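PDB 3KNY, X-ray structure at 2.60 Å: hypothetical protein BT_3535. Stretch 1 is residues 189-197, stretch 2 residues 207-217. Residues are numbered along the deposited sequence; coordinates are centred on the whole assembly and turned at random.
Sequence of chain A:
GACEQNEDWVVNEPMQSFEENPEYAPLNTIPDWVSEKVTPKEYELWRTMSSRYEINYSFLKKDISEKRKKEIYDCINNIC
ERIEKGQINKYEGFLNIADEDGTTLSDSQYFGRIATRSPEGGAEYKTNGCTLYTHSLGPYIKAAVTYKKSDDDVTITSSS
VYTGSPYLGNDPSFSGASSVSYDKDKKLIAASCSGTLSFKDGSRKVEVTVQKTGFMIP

Stretch 1 189-197: IAASCSGTL
Stretch 2 207-217: EVTVQKTGFMI

Residues 207-217 form a continuous extended strand that pairs antiparallel with 189-197, in a register where paired residue numbers sum to 405; phi/psi values are mostly near -120/130, and the axes of 189-194 and 207-217 run at 164°. Hydrogen-bonded and non-hydrogen-bonded pairs alternate, so even-numbered residues from Val 208 to Met 216 carry the backbone bonds. Val 208 (chi1 t) pairs with Leu 197 (t, p): Val 208 N to Leu 197 O is 2.8 Å, and Val 208 O accepts Leu 197 N at 2.7 Å. Thr 209 and Thr 196, both m, face each other without a hydroxyl bond, OG1 to OG1 being 3.8 Å. Val 210 (t) donates N to Gly 195 O (2.8 Å); at Gly 195 (phi/psi -177/-164) the chain turns a corner. Val 210 CG1 packs 3.9 Å from Cys 193 SG (p). Lys 212 O accepts Cys 193 N at 3.0 Å, while the lysine's end leads away. Thr 213 OG1 and Ser 192 OG, both chi1 m, share a short 2.6 Å hydrogen bond. Gly 214 N reaches Ala 191 O at 2.9 Å. On the Thr 213 face, Phe 215 (m, 88°) sets CE2 3.7 Å from Ala 190 CB. On the opposite face, selenomethionine Met 216 (m, t, m) brings CE 3.6 Å from Ile 189 CG2 (m, t) and 3.8 Å from Ala 191 CB; Met 216 N to Ile 189 O (2.9 Å) and Ile 189 N to Met 216 O (3.0 Å) close the ladder.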

ATOM      1  N   ILE A 189      -2.924  -2.291  -8.620  1.00 28.33           N
ATOM      2  CA  ILE A 189      -1.501  -2.257  -8.951  1.00 25.94           C
ATOM      3  C   ILE A 189      -0.789  -2.869  -7.762  1.00 25.74           C
ATOM      4  O   ILE A 189      -1.112  -2.517  -6.661  1.00 26.20           O
ATOM      5  CB  ILE A 189      -1.010  -0.821  -9.172  1.00 26.49           C
ATOM      6  CG1 ILE A 189      -1.721  -0.197 -10.387  1.00 27.69           C
ATOM      7  CG2 ILE A 189       0.483  -0.776  -9.406  1.00 22.78           C
ATOM      8  CD1 ILE A 189      -1.480   1.312 -10.555  1.00 20.87           C
ATOM      9  N   ALA A 190       0.130  -3.820  -7.994  1.00 27.55           N
ATOM     10  CA  ALA A 190       0.934  -4.491  -6.940  1.00 27.26           C
ATOM     11  C   ALA A 190       2.360  -4.077  -7.117  1.00 28.08           C
ATOM     12  O   ALA A 190       2.890  -4.235  -8.199  1.00 30.95           O
ATOM     13  CB  ALA A 190       0.871  -6.007  -7.057  1.00 23.15           C
ATOM     14  N   ALA A 191       2.976  -3.549  -6.062  1.00 27.88           N
ATOM     15  CA  ALA A 191       4.387  -3.160  -6.073  1.00 26.01           C
ATOM     16  C   ALA A 191       5.058  -3.975  -4.963  1.00 27.88           C
ATOM     17  O   ALA A 191       4.540  -4.040  -3.838  1.00 29.74           O
ATOM     18  CB  ALA A 191       4.555  -1.634  -5.819  1.00 21.65           C
ATOM     19  N   SER A 192       6.187  -4.612  -5.273  1.00 25.82           N
ATOM     20  CA  SER A 192       6.860  -5.453  -4.298  1.00 26.02           C
ATOM     21  C   SER A 192       8.314  -5.154  -4.258  1.00 26.94           C
ATOM     22  O   SER A 192       8.875  -4.660  -5.227  1.00 27.97           O
ATOM     23  CB  SER A 192       6.711  -6.931  -4.649  1.00 24.47           C
ATOM     24  OG  SER A 192       5.380  -7.350  -4.442  1.00 28.45           O
ATOM     25  N   CYS A 193       8.939  -5.495  -3.139  1.00 24.89           N
ATOM     26  CA  CYS A 193      10.360  -5.453  -3.087  1.00 22.91           C
ATOM     27  C   CYS A 193      10.876  -6.698  -2.404  1.00 23.33           C
ATOM     28  O   CYS A 193      10.157  -7.353  -1.637  1.00 23.88           O
ATOM     29  CB  CYS A 193      10.823  -4.209  -2.387  1.00 26.18           C
ATOM     30  SG  CYS A 193      10.594  -4.272  -0.625  1.00 28.45           S
ATOM     31  N   SER A 194      12.108  -7.035  -2.753  1.00 20.68           N
ATOM     32  CA  SER A 194      12.816  -8.120  -2.155  1.00 22.00           C
ATOM     33  C   SER A 194      14.304  -7.793  -2.254  1.00 21.75           C
ATOM     34  O   SER A 194      14.875  -7.866  -3.320  1.00 22.69           O
ATOM     35  CB  SER A 194      12.500  -9.406  -2.894  1.00 21.59           C
ATOM     36  OG  SER A 194      13.192 -10.482  -2.287  1.00 24.28           O
ATOM     37  N   GLY A 195      14.899  -7.400  -1.145  1.00 21.66           N
ATOM     38  CA  GLY A 195      16.251  -6.859  -1.139  1.00 23.79           C
ATOM     39  C   GLY A 195      16.756  -6.530   0.269  1.00 25.66           C
ATOM     40  O   GLY A 195      16.191  -6.986   1.268  1.00 26.87           O
ATOM     41  N   THR A 196      17.826  -5.749   0.344  1.00 25.14           N
ATOM     42  CA  THR A 196      18.464  -5.427   1.594  1.00 24.55           C
ATOM     43  C   THR A 196      18.502  -3.934   1.766  1.00 24.53           C
ATOM     44  O   THR A 196      18.955  -3.206   0.885  1.00 28.76           O
ATOM     45  CB  THR A 196      19.878  -6.029   1.671  1.00 24.60           C
ATOM     46  OG1 THR A 196      19.750  -7.445   1.634  1.00 29.40           O
ATOM     47  CG2 THR A 196      20.565  -5.704   3.013  1.00 20.69           C
ATOM     48  N   LEU A 197      17.997  -3.476   2.906  1.00 23.19           N
ATOM     49  CA  LEU A 197      18.078  -2.066   3.289  1.00 21.36           C
ATOM     50  C   LEU A 197      19.268  -1.966   4.199  1.00 19.39           C
ATOM     51  O   LEU A 197      19.388  -2.765   5.117  1.00 17.78           O
ATOM     52  CB  LEU A 197      16.820  -1.623   4.027  1.00 21.16           C
ATOM     53  CG  LEU A 197      16.737  -0.227   4.651  1.00 27.80           C
ATOM     54  CD1 LEU A 197      16.762   0.891   3.568  1.00 16.60           C
ATOM     55  CD2 LEU A 197      15.469  -0.133   5.574  1.00 22.91           C
ATOM     56  N   GLU A 207      21.478  -3.850   8.692  1.00 25.06           N
ATOM     57  CA  GLU A 207      21.031  -4.417   7.430  1.00 26.29           C
ATOM     58  C   GLU A 207      19.770  -5.194   7.635  1.00 26.48           C
ATOM     59  O   GLU A 207      19.719  -6.048   8.509  1.00 27.75           O
ATOM     60  CB  GLU A 207      22.079  -5.334   6.844  1.00 29.09           C
ATOM     61  CG  GLU A 207      23.313  -4.596   6.379  1.00 36.10           C
ATOM     62  CD  GLU A 207      24.179  -5.397   5.441  1.00 46.62           C
ATOM     63  OE1 GLU A 207      23.892  -6.615   5.162  1.00 44.94           O
ATOM     64  OE2 GLU A 207      25.149  -4.758   4.971  1.00 54.14           O
ATOM     65  N   VAL A 208      18.755  -4.915   6.822  1.00 25.70           N
ATOM     66  CA  VAL A 208      17.478  -5.595   6.952  1.00 27.36           C
ATOM     67  C   VAL A 208      17.091  -6.142   5.593  1.00 27.41           C
ATOM     68  O   VAL A 208      17.107  -5.409   4.605  1.00 27.89           O
ATOM     69  CB  VAL A 208      16.364  -4.635   7.454  1.00 28.96           C
ATOM     70  CG1 VAL A 208      15.080  -5.393   7.738  1.00 25.25           C
ATOM     71  CG2 VAL A 208      16.828  -3.924   8.684  1.00 25.62           C
ATOM     72  N   THR A 209      16.772  -7.433   5.543  1.00 26.59           N
ATOM     73  CA  THR A 209      16.272  -8.056   4.332  1.00 24.87           C
ATOM     74  C   THR A 209      14.802  -7.791   4.396  1.00 24.02           C
ATOM     75  O   THR A 209      14.193  -8.059   5.418  1.00 26.42           O
ATOM     76  CB  THR A 209      16.591  -9.556   4.274  1.00 24.61           C
ATOM     77  OG1 THR A 209      18.007  -9.701   4.220  1.00 28.72           O
ATOM     78  CG2 THR A 209      16.044 -10.177   3.017  1.00 24.63           C
ATOM     79  N   VAL A 210      14.255  -7.197   3.338  1.00 22.24           N
ATOM     80  CA  VAL A 210      12.863  -6.787   3.307  1.00 22.20           C
ATOM     81  C   VAL A 210      12.114  -7.384   2.123  1.00 22.32           C
ATOM     82  O   VAL A 210      12.505  -7.209   0.984  1.00 24.65           O
ATOM     83  CB  VAL A 210      12.740  -5.283   3.217  1.00 22.79           C
ATOM     84  CG1 VAL A 210      11.259  -4.884   3.143  1.00 23.19           C
ATOM     85  CG2 VAL A 210      13.459  -4.622   4.416  1.00 22.42           C
ATOM     86  N   GLN A 211      11.027  -8.092   2.398  1.00 21.87           N
ATOM     87  CA  GLN A 211      10.184  -8.640   1.345  1.00 20.81           C
ATOM     88  C   GLN A 211       8.757  -8.189   1.643  1.00 19.83           C
ATOM     89  O   GLN A 211       8.138  -8.720   2.564  1.00 22.67           O
ATOM     90  CB  GLN A 211      10.278 -10.154   1.326  1.00 17.93           C
ATOM     91  CG  GLN A 211      11.635 -10.680   0.995  1.00 23.43           C
ATOM     92  CD  GLN A 211      11.710 -12.200   1.117  1.00 19.95           C
ATOM     93  OE1 GLN A 211      11.855 -12.743   2.180  1.00 31.91           O
ATOM     94  NE2 GLN A 211      11.612 -12.864   0.021  1.00 31.16           N
ATOM     95  N   LYS A 212       8.243  -7.219   0.879  1.00 19.24           N
ATOM     96  CA  LYS A 212       6.913  -6.650   1.114  1.00 24.10           C
ATOM     97  C   LYS A 212       6.138  -6.351  -0.153  1.00 23.60           C
ATOM     98  O   LYS A 212       6.731  -6.186  -1.205  1.00 25.13           O
ATOM     99  CB  LYS A 212       7.037  -5.349   1.934  1.00 27.43           C
ATOM    100  CG  LYS A 212       7.621  -5.582   3.299  1.00 27.88           C
ATOM    101  CD  LYS A 212       6.750  -5.098   4.410  1.00 30.99           C
ATOM    102  CE  LYS A 212       6.641  -6.139   5.461  1.00 38.49           C
ATOM    103  NZ  LYS A 212       5.782  -5.745   6.578  1.00 38.50           N
ATOM    104  N   THR A 213       4.814  -6.263  -0.036  1.00 23.64           N
ATOM    105  CA  THR A 213       3.955  -5.951  -1.169  1.00 24.73           C
ATOM    106  C   THR A 213       2.888  -4.937  -0.759  1.00 26.92           C
ATOM    107  O   THR A 213       2.246  -5.065   0.266  1.00 28.42           O
ATOM    108  CB  THR A 213       3.289  -7.211  -1.743  1.00 25.91           C
ATOM    109  OG1 THR A 213       4.298  -8.102  -2.240  1.00 29.36           O
ATOM    110  CG2 THR A 213       2.347  -6.881  -2.893  1.00 19.39           C
ATOM    111  N   GLY A 214       2.740  -3.911  -1.570  1.00 27.28           N
ATOM    112  CA  GLY A 214       1.731  -2.927  -1.383  1.00 28.49           C
ATOM    113  C   GLY A 214       0.851  -2.869  -2.619  1.00 30.24           C
ATOM    114  O   GLY A 214       1.338  -2.988  -3.758  1.00 31.86           O
ATOM    115  N   PHE A 215      -0.445  -2.674  -2.378  1.00 29.88           N
ATOM    116  CA  PHE A 215      -1.441  -2.596  -3.425  1.00 29.52           C
ATOM    117  C   PHE A 215      -1.997  -1.191  -3.533  1.00 30.29           C
ATOM    118  O   PHE A 215      -2.045  -0.445  -2.562  1.00 27.78           O
ATOM    119  CB  PHE A 215      -2.561  -3.608  -3.171  1.00 30.29           C
ATOM    120  CG  PHE A 215      -2.119  -5.044  -3.317  1.00 24.53           C
ATOM    121  CD1 PHE A 215      -1.592  -5.728  -2.249  1.00 23.85           C
ATOM    122  CD2 PHE A 215      -2.189  -5.687  -4.553  1.00 31.93           C
ATOM    123  CE1 PHE A 215      -1.175  -7.061  -2.386  1.00 27.22           C
ATOM    124  CE2 PHE A 215      -1.773  -7.003  -4.711  1.00 26.18           C
ATOM    125  CZ  PHE A 215      -1.261  -7.691  -3.612  1.00 30.98           C
HETATM  126  N   MSE A 216      -2.420  -0.833  -4.735  1.00 31.80           N
HETATM  127  CA  MSE A 216      -2.923   0.494  -4.996  1.00 31.26           C
HETATM  128  C   MSE A 216      -4.193   0.431  -5.854  1.00 31.00           C
HETATM  129  O   MSE A 216      -4.210  -0.233  -6.900  1.00 27.56           O
HETATM  130  CB  MSE A 216      -1.832   1.291  -5.691  1.00 31.33           C
HETATM  131  CG  MSE A 216      -0.683   1.602  -4.793  1.00 33.65           C
HETATM  132 SE   MSE A 216       0.799   2.376  -5.737  0.75 30.23          SE
HETATM  133  CE  MSE A 216       1.686   0.794  -6.402  1.00 28.94           C
ATOM    134  N   ILE A 217      -5.266   1.081  -5.393  1.00 31.28           N
ATOM    135  CA  ILE A 217      -6.441   1.242  -6.246  1.00 32.76           C
ATOM    136  C   ILE A 217      -6.068   2.348  -7.228  1.00 33.86           C
ATOM    137  O   ILE A 217      -5.909   3.503  -6.825  1.00 33.49           O
ATOM    138  CB  ILE A 217      -7.745   1.623  -5.496  1.00 33.39           C
ATOM    139  CG1 ILE A 217      -8.158   0.515  -4.521  1.00 32.19           C
ATOM    140  CG2 ILE A 217      -8.885   1.861  -6.522  1.00 28.60           C
ATOM    141  CD1 ILE A 217      -9.590   0.655  -3.958  1.00 32.97           C
TER